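Local coordinates for cellulosomal scaffoldin adaptor protein B (Acetivibrio cellulolyticus, PDB 3FNK), which serves as an adaptor scaffoldin of the cellulosome, the present piece being its second type II cohesin module, a dockerin-binding beta sandwich, at residues M14-N19 and E25-T30; V44-D49 and V123-L128; G87-S92 and L96-S101; G149-L152 and N158-Q161. One frame throughout, in Å; residues are numbered along the deposited sequence. Where two conformers were deposited one is given.

Contact 1 (M14-N19 and E25-T30); sequences MGYDKN and EIIKAT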
loop_
_atom_site.group_PDB
_atom_site.type_symbol
_atom_site.label_atom_id
_atom_site.label_comp_id
_atom_site.label_asym_id
_atom_site.label_seq_id
_atom_site.Cartn_x
_atom_site.Cartn_y
_atom_site.Cartn_z
ATOM N N MET A 14 -5.393 3.346 -2.258
ATOM C CA MET A 14 -5.863 2.469 -1.161
ATOM C C MET A 14 -7.397 2.384 -1.152
ATOM O O MET A 14 -8.051 3.431 -1.141
ATOM C CB MET A 14 -5.363 3.032 0.171
ATOM C CG MET A 14 -5.447 2.065 1.336
ATOM S SD MET A 14 -4.876 2.886 2.825
ATOM C CE MET A 14 -3.177 3.273 2.367
ATOM N N GLY A 15 -7.959 1.171 -1.156
ATOM C CA GLY A 15 -9.403 0.964 -0.912
ATOM C C GLY A 15 -9.700 0.300 0.446
ATOM O O GLY A 15 -8.884 -0.507 0.931
ATOM N N TYR A 16 -10.831 0.659 1.064
ATOM C CA TYR A 16 -11.313 0.046 2.327
ATOM C C TYR A 16 -12.399 -0.948 2.089
ATOM O O TYR A 16 -13.236 -0.752 1.216
ATOM C CB TYR A 16 -11.870 1.084 3.280
ATOM C CG TYR A 16 -10.912 2.181 3.613
ATOM C CD1 TYR A 16 -9.605 1.889 3.991
ATOM C CD2 TYR A 16 -11.309 3.528 3.568
ATOM C CE1 TYR A 16 -8.711 2.895 4.289
ATOM C CE2 TYR A 16 -10.408 4.558 3.884
ATOM C CZ TYR A 16 -9.115 4.223 4.242
ATOM O OH TYR A 16 -8.184 5.196 4.565
ATOM N N ASP A 17 -12.427 -2.021 2.868
ATOM C CA ASP A 17 -13.566 -2.903 2.770
ATOM C C ASP A 17 -14.798 -2.275 3.440
ATOM O O ASP A 17 -15.904 -2.687 3.158
ATOM C CB ASP A 17 -13.261 -4.343 3.228
ATOM C CG ASP A 17 -13.011 -4.473 4.724
ATOM O OD1 ASP A 17 -12.859 -3.478 5.460
ATOM O OD2 ASP A 17 -12.958 -5.633 5.169
ATOM N N LYS A 18 -14.576 -1.263 4.285
ATOM C CA LYS A 18 -15.632 -0.431 4.853
ATOM C C LYS A 18 -15.124 0.948 5.272
ATOM O O LYS A 18 -13.961 1.112 5.671
ATOM C CB LYS A 18 -16.338 -1.126 6.031
ATOM C CG LYS A 18 -15.560 -1.088 7.343
ATOM C CD LYS A 18 -15.993 -2.203 8.278
ATOM C CE LYS A 18 -15.763 -3.554 7.641
ATOM N NZ LYS A 18 -15.426 -4.554 8.688
ATOM N N ASN A 19 -16.038 1.912 5.205
ATOM C CA ASN A 19 -15.835 3.334 5.501
ATOM C C ASN A 19 -16.102 3.669 6.962
ATOM O O ASN A 19 -15.630 4.687 7.496
ATOM C CB ASN A 19 -16.785 4.165 4.607
ATOM C CG ASN A 19 -18.037 3.352 4.117
ATOM O OD1 ASN A 19 -18.406 2.303 4.683
ATOM N ND2 ASN A 19 -18.680 3.849 3.054
ATOM N N GLU A 25 -13.238 -2.804 16.015
ATOM C CA GLU A 25 -13.405 -3.425 14.693
ATOM C C GLU A 25 -12.205 -3.102 13.806
ATOM O O GLU A 25 -11.576 -2.034 13.973
ATOM C CB GLU A 25 -14.655 -2.899 13.990
ATOM C CG GLU A 25 -15.973 -3.154 14.687
ATOM C CD GLU A 25 -17.149 -3.057 13.722
ATOM O OE1 GLU A 25 -17.757 -4.115 13.462
ATOM O OE2 GLU A 25 -17.450 -1.947 13.209
ATOM N N ILE A 26 -11.928 -4.015 12.866
ATOM C CA ILE A 26 -10.836 -3.859 11.893
ATOM C C ILE A 26 -11.362 -3.553 10.488
ATOM O O ILE A 26 -12.268 -4.232 9.975
ATOM C CB ILE A 26 -9.900 -5.112 11.808
ATOM C CG1 ILE A 26 -10.669 -6.344 11.302
ATOM C CG2 ILE A 26 -9.222 -5.398 13.155
ATOM C CD1 ILE A 26 -9.951 -7.107 10.210
ATOM N N ILE A 27 -10.794 -2.518 9.878
ATOM C CA ILE A 27 -11.013 -2.209 8.462
ATOM C C ILE A 27 -9.759 -2.692 7.721
ATOM O O ILE A 27 -8.628 -2.363 8.141
ATOM C CB ILE A 27 -11.139 -0.705 8.236
ATOM C CG1 ILE A 27 -12.313 -0.133 9.050
ATOM C CG2 ILE A 27 -11.298 -0.400 6.744
ATOM C CD1 ILE A 27 -12.149 1.335 9.410
ATOM N N LYS A 28 -9.935 -3.471 6.653
ATOM C CA LYS A 28 -8.796 -3.750 5.796
ATOM C C LYS A 28 -8.594 -2.755 4.648
ATOM O O LYS A 28 -9.506 -2.496 3.843
ATOM C CB LYS A 28 -8.709 -5.200 5.336
ATOM C CG LYS A 28 -9.815 -5.735 4.527
ATOM C CD LYS A 28 -9.970 -7.243 4.857
ATOM C CE LYS A 28 -10.281 -7.404 6.335
ATOM N NZ LYS A 28 -10.208 -8.815 6.860
ATOM N N ALA A 29 -7.393 -2.176 4.640
ATOM C CA ALA A 29 -6.958 -1.212 3.645
ATOM C C ALA A 29 -6.060 -1.942 2.664
ATOM O O ALA A 29 -5.093 -2.594 3.079
ATOM C CB ALA A 29 -6.217 -0.082 4.314
ATOM N N THR A 30 -6.423 -1.874 1.382
ATOM C CA THR A 30 -5.732 -2.579 0.292
ATOM C C THR A 30 -5.052 -1.558 -0.637
ATOM O O THR A 30 -5.715 -0.649 -1.162
ATOM C CB THR A 30 -6.688 -3.428 -0.529
ATOM O OG1 THR A 30 -7.315 -4.396 0.319
ATOM C CG2 THR A 30 -5.964 -4.138 -1.645
HETATM O O HOH W 1 -9.497 -3.403 1.616
#
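Gly15 and Thr30 face each other across an antiparallel beta hairpin, strands 11-16 and 26-34, within one sheet of the cohesin jelly-roll sandwich. They form a hydrogen-bonded pair: Gly15 N reaches Thr30 O at 2.9 Å, and Thr30 N returns the bond to Gly15 O, also at 2.9 Å. Tyr16 and Ala29 follow as a non-hydrogen-bonded pair. Beyond them the ladder is prolonged by Asp17, whose N donates to Lys28 O at 3.1 Å.

Asp17 also accepts. With its CG between the backbone N and the carbonyl carbon (chi1 69°), the carboxylate folds back over the neighbouring strand, and Lys28 N meets OD1 from above the carboxylate plane at 3.2 Å. A short acidic side chain suits this place because it continues the backbone pairing where the strand has turned into loop. The Lys28 chain runs past the same carboxylate, but its ammonium lies 4.5 Å from Asp17 OD2, measured to NZ, too far for a salt bridge, and bonds to Pro58 O instead.

Apolar contacts line the face carrying Tyr16 and Ala29. The small Ala29 methyl touches Met14 SD at 3.6 Å and lies at the edge of the Tyr16 ring, in its plane, while Ile27 CG2 packs against Tyr16 CB. Val135, Pro169 and Ile172 from loops also touch the tyrosine.

Thr30 belongs to the other face, and its hydroxyl donates a proton to a water, 2.7 Å from OG1, that in turn donates to Gly15 O.

Contact 2 (V44-D49 and V123-L128); sequences VNIKYD and VGFKVL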
loop_
_atom_site.group_PDB
_atom_site.type_symbol
_atom_site.label_atom_id
_atom_site.label_comp_id
_atom_site.label_asym_id
_atom_site.label_seq_id
_atom_site.Cartn_x
_atom_site.Cartn_y
_atom_site.Cartn_z
ATOM N N VAL A 44 5.849 2.285 -0.426
ATOM C CA VAL A 44 4.862 3.315 -0.032
ATOM C C VAL A 44 4.979 3.703 1.414
ATOM O O VAL A 44 5.247 2.866 2.252
ATOM C CB VAL A 44 3.396 2.863 -0.283
ATOM C CG1 VAL A 44 3.151 2.673 -1.760
ATOM C CG2 VAL A 44 3.060 1.592 0.492
ATOM N N ASN A 45 4.731 4.975 1.695
ATOM C CA ASN A 45 4.797 5.523 3.043
ATOM C C ASN A 45 3.367 5.982 3.411
ATOM O O ASN A 45 2.739 6.762 2.673
ATOM C CB ASN A 45 5.775 6.688 3.055
ATOM C CG ASN A 45 6.200 7.077 4.447
ATOM O OD1 ASN A 45 6.866 6.306 5.147
ATOM N ND2 ASN A 45 5.834 8.295 4.862
ATOM N N ILE A 46 2.847 5.448 4.506
ATOM C CA ILE A 46 1.457 5.595 4.878
ATOM C C ILE A 46 1.388 6.320 6.225
ATOM O O ILE A 46 2.153 5.990 7.165
ATOM C CB ILE A 46 0.773 4.213 4.915
ATOM C CG1 ILE A 46 0.743 3.619 3.519
ATOM C CG2 ILE A 46 -0.649 4.298 5.465
ATOM C CD1 ILE A 46 0.236 2.218 3.478
ATOM N N LYS A 47 0.511 7.325 6.307
ATOM C CA LYS A 47 0.336 8.106 7.524
ATOM C C LYS A 47 -1.056 7.874 8.078
ATOM O O LYS A 47 -2.039 7.896 7.332
ATOM C CB LYS A 47 0.576 9.584 7.228
ATOM C CG LYS A 47 0.610 10.480 8.475
ATOM C CD LYS A 47 1.955 10.473 9.187
ATOM C CE LYS A 47 1.835 11.058 10.612
ATOM N NZ LYS A 47 0.777 10.374 11.427
ATOM N N TYR A 48 -1.141 7.590 9.375
ATOM C CA TYR A 48 -2.443 7.415 10.035
ATOM C C TYR A 48 -2.391 7.968 11.451
ATOM O O TYR A 48 -1.299 8.322 11.953
ATOM C CB TYR A 48 -2.855 5.950 10.057
ATOM C CG TYR A 48 -1.906 5.068 10.877
ATOM C CD1 TYR A 48 -2.273 4.598 12.164
ATOM C CD2 TYR A 48 -0.642 4.714 10.382
ATOM C CE1 TYR A 48 -1.396 3.794 12.924
ATOM C CE2 TYR A 48 0.232 3.917 11.129
ATOM C CZ TYR A 48 -0.146 3.453 12.392
ATOM O OH TYR A 48 0.736 2.666 13.111
ATOM N N ASP A 49 -3.565 8.073 12.078
ATOM C CA ASP A 49 -3.668 8.632 13.426
ATOM C C ASP A 49 -3.614 7.483 14.422
ATOM O O ASP A 49 -4.616 6.774 14.600
ATOM C CB ASP A 49 -4.964 9.444 13.620
ATOM C CG ASP A 49 -4.932 10.324 14.895
ATOM O OD1 ASP A 49 -4.138 10.068 15.847
ATOM O OD2 ASP A 49 -5.720 11.295 14.930
ATOM N N VAL A 123 -3.206 -4.145 4.689
ATOM C CA VAL A 123 -2.924 -3.801 6.043
ATOM C C VAL A 123 -4.273 -3.699 6.773
ATOM O O VAL A 123 -5.299 -3.433 6.141
ATOM C CB VAL A 123 -2.181 -2.478 6.045
ATOM C CG1 VAL A 123 -1.970 -1.969 7.432
ATOM C CG2 VAL A 123 -0.829 -2.657 5.326
ATOM N N GLY A 124 -4.269 -3.913 8.092
ATOM C CA GLY A 124 -5.467 -3.804 8.930
ATOM C C GLY A 124 -5.409 -2.529 9.744
ATOM O O GLY A 124 -4.321 -2.072 10.136
ATOM N N PHE A 125 -6.569 -1.917 9.968
ATOM C CA PHE A 125 -6.640 -0.763 10.858
ATOM C C PHE A 125 -7.778 -1.006 11.858
ATOM O O PHE A 125 -8.961 -1.036 11.469
ATOM C CB PHE A 125 -6.862 0.530 10.069
ATOM C CG PHE A 125 -5.619 1.061 9.385
ATOM C CD1 PHE A 125 -5.518 1.052 7.999
ATOM C CD2 PHE A 125 -4.558 1.580 10.129
ATOM C CE1 PHE A 125 -4.368 1.556 7.367
ATOM C CE2 PHE A 125 -3.401 2.052 9.517
ATOM C CZ PHE A 125 -3.305 2.056 8.133
ATOM N N LYS A 126 -7.414 -1.234 13.120
ATOM C CA LYS A 126 -8.384 -1.441 14.200
ATOM C C LYS A 126 -8.791 -0.095 14.812
ATOM O O LYS A 126 -7.941 0.720 15.192
ATOM C CB LYS A 126 -7.839 -2.422 15.272
ATOM C CG LYS A 126 -8.470 -2.287 16.696
ATOM C CD LYS A 126 -7.936 -3.329 17.721
ATOM C CE LYS A 126 -8.601 -4.713 17.559
ATOM N NZ LYS A 126 -7.737 -5.884 17.965
ATOM N N VAL A 127 -10.104 0.131 14.877
ATOM C CA VAL A 127 -10.661 1.382 15.379
ATOM C C VAL A 127 -10.442 1.479 16.899
ATOM O O VAL A 127 -10.827 0.571 17.644
ATOM C CB VAL A 127 -12.171 1.494 14.995
ATOM C CG1 VAL A 127 -12.774 2.827 15.437
ATOM C CG2 VAL A 127 -12.367 1.285 13.478
ATOM N N LEU A 128 -9.781 2.556 17.322
ATOM C CA LEU A 128 -9.499 2.855 18.734
ATOM C C LEU A 128 -10.424 3.949 19.311
ATOM O O LEU A 128 -10.522 4.128 20.531
ATOM C CB LEU A 128 -8.048 3.318 18.900
ATOM C CG LEU A 128 -6.920 2.328 18.598
ATOM C CD1 LEU A 128 -5.588 3.017 18.786
ATOM C CD2 LEU A 128 -7.017 1.098 19.482
#
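Tyr48 holds its CG between the backbone N and the carbonyl carbon (chi1 64°), while Phe125 sets its CG opposite the carbonyl carbon (chi1 -77°); with these torsions the two rings meet although their CA atoms stand 9.2 Å apart. Phe125 presents one ring corner: CE2 lies over a face of the tyrosine, 3.6 Å from Tyr48 CG and displaced toward the rim. The planes are turned by 55°, with centroids 5.2 Å apart, an oblique meeting of the two rings.

Ile46, two residues before Tyr48 and likewise pointing toward the other segment, adds a looser touch. Its CG2 approaches the edge of the phenylalanine ring, 4.4 Å from CZ. The join is purely apolar, which accounts for the residue types: ring carbons and a branched aliphatic chain can span the distance between two backbones that are not paired.

This is core packing of a beta sandwich, since strand 39-47, which Tyr48 directly follows, belongs to one sheet and strand 118-127 to the other. Around it, Leu53 and Ala55 of strand 53-56 touch Phe125 and Tyr48 respectively, Phe137 of strand 136-137 lies against Ile46, and Leu96 of strand 95-102 packs on both Tyr48 and Val123.

Contact 3 (G87-S92 and L96-S101); sequences GVHKIS and LNLSRS. With EDO (1,2-ethanediol), chain D.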
loop_
_atom_site.group_PDB
_atom_site.type_symbol
_atom_site.label_atom_id
_atom_site.label_comp_id
_atom_site.label_asym_id
_atom_site.label_seq_id
_atom_site.Cartn_x
_atom_site.Cartn_y
_atom_site.Cartn_z
ATOM N N GLY A 87 8.927 -4.398 5.973
ATOM C CA GLY A 87 8.215 -3.276 6.629
ATOM C C GLY A 87 9.117 -2.577 7.621
ATOM O O GLY A 87 9.740 -3.253 8.432
ATOM N N VAL A 88 9.250 -1.251 7.500
ATOM C CA VAL A 88 9.998 -0.422 8.428
ATOM C C VAL A 88 9.114 0.759 8.905
ATOM O O VAL A 88 9.019 1.805 8.242
ATOM C CB VAL A 88 11.345 0.102 7.849
ATOM C CG1 VAL A 88 12.107 0.852 8.918
ATOM C CG2 VAL A 88 12.211 -1.044 7.351
ATOM N N HIS A 89 8.492 0.570 10.062
ATOM C CA HIS A 89 7.445 1.466 10.568
ATOM C C HIS A 89 7.867 2.321 11.754
ATOM O O HIS A 89 8.939 2.118 12.351
ATOM C CB HIS A 89 6.233 0.628 10.932
ATOM C CG HIS A 89 5.919 -0.423 9.912
ATOM N ND1 HIS A 89 5.952 -0.166 8.554
ATOM C CD2 HIS A 89 5.572 -1.728 10.044
ATOM C CE1 HIS A 89 5.628 -1.269 7.900
ATOM N NE2 HIS A 89 5.392 -2.227 8.775
ATOM N N LYS A 90 7.018 3.291 12.071
ATOM C CA LYS A 90 7.165 4.114 13.262
ATOM C C LYS A 90 5.769 4.225 13.845
ATOM O O LYS A 90 5.096 5.257 13.693
ATOM C CB LYS A 90 7.714 5.487 12.877
ATOM C CG LYS A 90 9.111 5.787 13.322
ATOM C CD LYS A 90 9.055 6.424 14.700
ATOM C CE LYS A 90 10.109 7.502 14.841
ATOM N NZ LYS A 90 10.110 8.019 16.253
ATOM N N ILE A 91 5.332 3.147 14.480
ATOM C CA ILE A 91 3.939 2.950 14.874
ATOM C C ILE A 91 3.436 4.020 15.848
ATOM O O ILE A 91 2.251 4.344 15.872
ATOM C CB ILE A 91 3.766 1.547 15.488
ATOM C CG1 ILE A 91 4.023 0.496 14.424
ATOM C CG2 ILE A 91 2.391 1.359 16.070
ATOM C CD1 ILE A 91 2.787 -0.134 13.865
ATOM N N SER A 92 4.351 4.577 16.625
ATOM C CA SER A 92 4.001 5.535 17.645
ATOM C C SER A 92 3.763 6.890 17.007
ATOM O O SER A 92 3.065 7.717 17.583
ATOM C CB SER A 92 5.100 5.636 18.702
ATOM O OG SER A 92 6.269 6.240 18.164
ATOM N N LEU A 96 3.706 3.897 8.522
ATOM C CA LEU A 96 4.076 2.627 7.936
ATOM C C LEU A 96 4.846 2.863 6.653
ATOM O O LEU A 96 4.477 3.730 5.860
ATOM C CB LEU A 96 2.845 1.779 7.593
ATOM C CG LEU A 96 1.789 1.447 8.658
ATOM C CD1 LEU A 96 0.733 0.510 8.091
ATOM C CD2 LEU A 96 2.435 0.814 9.869
ATOM N N ASN A 97 5.898 2.069 6.453
ATOM C CA ASN A 97 6.657 2.068 5.229
ATOM C C ASN A 97 6.905 0.605 4.809
ATOM O O ASN A 97 7.552 -0.184 5.549
ATOM C CB ASN A 97 7.932 2.898 5.387
ATOM C CG ASN A 97 8.567 3.228 4.066
ATOM O OD1 ASN A 97 9.173 2.360 3.438
ATOM N ND2 ASN A 97 8.433 4.476 3.622
ATOM N N LEU A 98 6.359 0.260 3.635
ATOM C CA LEU A 98 6.292 -1.088 3.130
ATOM C C LEU A 98 6.899 -1.124 1.734
ATOM O O LEU A 98 6.641 -0.232 0.897
ATOM C CB LEU A 98 4.838 -1.514 2.944
ATOM C CG LEU A 98 3.756 -1.096 3.943
ATOM C CD1 LEU A 98 2.390 -1.401 3.363
ATOM C CD2 LEU A 98 3.943 -1.883 5.226
ATOM N N SER A 99 7.657 -2.180 1.470
ATOM C CA SER A 99 8.261 -2.403 0.162
ATOM C C SER A 99 8.193 -3.851 -0.189
ATOM O O SER A 99 8.470 -4.715 0.636
ATOM C CB SER A 99 9.724 -2.010 0.142
ATOM O OG SER A 99 9.905 -0.699 0.552
ATOM N N ARG A 100 7.850 -4.103 -1.441
ATOM C CA ARG A 100 7.939 -5.407 -2.021
ATOM C C ARG A 100 8.354 -5.277 -3.481
ATOM O O ARG A 100 7.722 -4.498 -4.240
ATOM C CB ARG A 100 6.588 -6.114 -1.881
ATOM C CG ARG A 100 6.624 -7.553 -2.309
ATOM C CD ARG A 100 5.316 -8.311 -2.039
ATOM N NE ARG A 100 5.441 -9.699 -2.502
ATOM C CZ ARG A 100 5.513 -10.785 -1.712
ATOM N NH1 ARG A 100 5.484 -10.666 -0.379
ATOM N NH2 ARG A 100 5.598 -12.007 -2.262
ATOM N N SER A 101 9.372 -6.051 -3.890
ATOM C CA SER A 101 9.860 -6.063 -5.278
ATOM C C SER A 101 10.229 -7.479 -5.756
ATOM O O SER A 101 10.637 -8.297 -4.966
ATOM C CB SER A 101 11.145 -5.235 -5.440
ATOM O OG SER A 101 10.908 -3.857 -5.650
HETATM C C1 EDO D . 11.044 -0.976 3.591
HETATM O O1 EDO D . 9.874 -0.213 3.262
HETATM C C2 EDO D . 12.110 -0.014 4.056
HETATM O O2 EDO D . 12.762 0.550 2.928
#
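Val88 N donates to Asn97 O at 2.8 Å, nearly straight at the hydrogen (163°), and this backbone bond joins the chain leaving strand 83-87 to strand 95-102. One residue further on, a side chain replaces the backbone acceptor: Asn97 N points at His89 ND1, 3.1 Å away and close to the ring plane. Histidine suits the place because it can accept at one nitrogen and donate at the other. Its NE2 bonds to Ser68 O, an arrangement consistent with the proton residing on NE2, and the two bonds fix the rotation of the ring.

The ring is also held between two surfaces. Leu96 CD2 makes a CH-pi contact over one face, 3.9 Å from the centroid of the His89 ring, and the carbonyl carbon of Gly87 lies over the opposite face, toward its rim. The absence of a side chain at Gly87 matters here, since a CB would run into His89 NE2. Leu98 CD2 lies at the ring edge by CE1. Farther out, Ile91 CD1 touches Leu96 CD2 at 4.1 Å.

Asn97 turns its amide to the face opposite Leu96 and Leu98, where it is still buried. Gln43 and Asn45 of the adjacent strand bond to it, and an ethanediol, probably from the crystallisation liquor, donates from O1 to Asn97 OD1 at 2.7 Å while its C2 rests on Val88 CG2.

The whole is a beta hairpin, strands 83-87 and 95-102, at the border of one sheet of the cohesin beta sandwich, in which a buried histidine carries on the pairing after the regular bridge between Gly87 and Leu98.

Contact 4 (G149-L152 and N158-Q161); sequences GTTL and NRIQ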
loop_
_atom_site.group_PDB
_atom_site.type_symbol
_atom_site.label_atom_id
_atom_site.label_comp_id
_atom_site.label_asym_id
_atom_site.label_seq_id
_atom_site.Cartn_x
_atom_site.Cartn_y
_atom_site.Cartn_z
ATOM N N GLY A 149 4.486 9.984 -1.402
ATOM C CA GLY A 149 4.689 8.822 -0.542
ATOM C C GLY A 149 4.781 7.495 -1.298
ATOM O O GLY A 149 4.596 6.442 -0.700
ATOM N N THR A 150 5.010 7.534 -2.610
ATOM C CA THR A 150 5.027 6.301 -3.410
ATOM C C THR A 150 6.235 6.264 -4.344
ATOM O O THR A 150 6.615 7.271 -4.968
ATOM C CB THR A 150 3.728 6.072 -4.287
ATOM O OG1 THR A 150 3.724 6.969 -5.406
ATOM C CG2 THR A 150 2.426 6.210 -3.483
ATOM N N THR A 151 6.798 5.060 -4.495
ATOM C CA THR A 151 7.814 4.810 -5.527
ATOM C C THR A 151 7.492 3.475 -6.167
ATOM O O THR A 151 7.300 2.474 -5.480
ATOM C CB THR A 151 9.217 4.768 -4.909
ATOM O OG1 THR A 151 9.583 6.074 -4.472
ATOM C CG2 THR A 151 10.258 4.273 -5.917
ATOM N N LEU A 152 7.398 3.468 -7.487
ATOM C CA LEU A 152 7.047 2.270 -8.230
ATOM C C LEU A 152 8.189 2.038 -9.202
ATOM O O LEU A 152 8.756 3.001 -9.714
ATOM C CB LEU A 152 5.727 2.454 -9.012
ATOM C CG LEU A 152 4.458 2.979 -8.302
ATOM C CD1 LEU A 152 3.233 2.943 -9.265
ATOM C CD2 LEU A 152 4.120 2.202 -7.030
ATOM N N ASN A 158 14.017 0.322 -13.242
ATOM C CA ASN A 158 13.873 1.783 -13.330
ATOM C C ASN A 158 12.694 2.302 -12.512
ATOM O O ASN A 158 11.617 1.696 -12.486
ATOM C CB ASN A 158 13.722 2.280 -14.784
ATOM C CG ASN A 158 14.780 1.688 -15.737
ATOM O OD1 ASN A 158 15.784 1.103 -15.321
ATOM N ND2 ASN A 158 14.535 1.835 -17.016
ATOM N N ARG A 159 12.914 3.426 -11.849
ATOM C CA ARG A 159 11.850 4.122 -11.138
ATOM C C ARG A 159 10.856 4.719 -12.153
ATOM O O ARG A 159 11.250 5.259 -13.186
ATOM C CB ARG A 159 12.469 5.221 -10.254
ATOM C CG ARG A 159 11.545 5.744 -9.136
ATOM C CD ARG A 159 12.393 6.536 -8.073
ATOM N NE ARG A 159 13.071 7.658 -8.725
ATOM C CZ ARG A 159 12.449 8.737 -9.220
ATOM N NH1 ARG A 159 11.127 8.882 -9.114
ATOM N NH2 ARG A 159 13.158 9.696 -9.808
ATOM N N ILE A 160 9.560 4.550 -11.906
ATOM C CA ILE A 160 8.564 5.176 -12.768
ATOM C C ILE A 160 8.427 6.631 -12.276
ATOM O O ILE A 160 7.924 6.879 -11.173
ATOM C CB ILE A 160 7.266 4.375 -12.763
ATOM C CG1 ILE A 160 7.520 2.989 -13.389
ATOM C CG2 ILE A 160 6.116 5.127 -13.469
ATOM C CD1 ILE A 160 6.472 2.015 -13.081
ATOM N N GLN A 161 8.925 7.575 -13.076
ATOM C CA GLN A 161 9.162 8.930 -12.584
ATOM C C GLN A 161 7.946 9.857 -12.714
ATOM O O GLN A 161 7.922 10.931 -12.098
ATOM C CB GLN A 161 10.384 9.568 -13.251
ATOM C CG GLN A 161 11.742 8.916 -12.889
ATOM C CD GLN A 161 12.911 9.628 -13.570
ATOM O OE1 GLN A 161 12.881 10.853 -13.780
ATOM N NE2 GLN A 161 13.946 8.873 -13.903
HETATM O O HOH W 2 9.388 7.882 -7.021
HETATM O O HOH W 3 7.633 6.434 -8.495
#
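Arg159 lies crosswise against Thr151, their side chains meeting at about a right angle. From CB the arginine sends CG off opposite the backbone N (chi1 -162°), and CG comes to rest 3.8 Å from Thr151 CG2, with Leu152 O a little farther away. CD lies against the same methyl. The chain then bends about the CG-CD bond (chi3 59°), which swings NE and the guanidinium round, and NH1 donates to a water at 2.9 Å. That water is also hydrogen-bonded to Thr151 OG1, so both branches of the threonine are used: the methyl by the arginine's hydrocarbon, the hydroxyl by its charged end through solvent.

Next to this runs the backbone link. Ile160 N donates to Leu152 O at 2.8 Å, with the N-H aimed straight at the acceptor (179°). A second water accepts from Leu152 N and donates to Ile160 O, 2.7 Å away. Ile160 reaches Leu152 CB with CD1, and Ile36 from a loop touches both of these aliphatic residues.

The loop after strand 150-154 is thus laid back on that strand by one direct hydrogen bond and two water bridges, a mixed chemistry that implies a hydrated, partly buried seam with modest apolar support.

Overall arrangement
Following the chain from the N terminus, contact 1 closes first, a short hairpin of strands 11-16 and 26-34. Strand 39-47 then opens contact 2, whose partner comes only 74 residues later; contact 3, with just three residues between its segments, falls wholly within that long excursion. Contact 4 follows separately, folding the loop after strand 150-154 back on it. None of the four cross. Contact 2 joins the two sheets: strand 118-127 is paired with strand 26-34 of contact 1, while strand 39-47 lies between strand 95-102 of contact 3 and strand 150-154 of contact 4. Contacts 1 and 4 sit on opposite sides of the chain's centre, their centres about 24 Å apart.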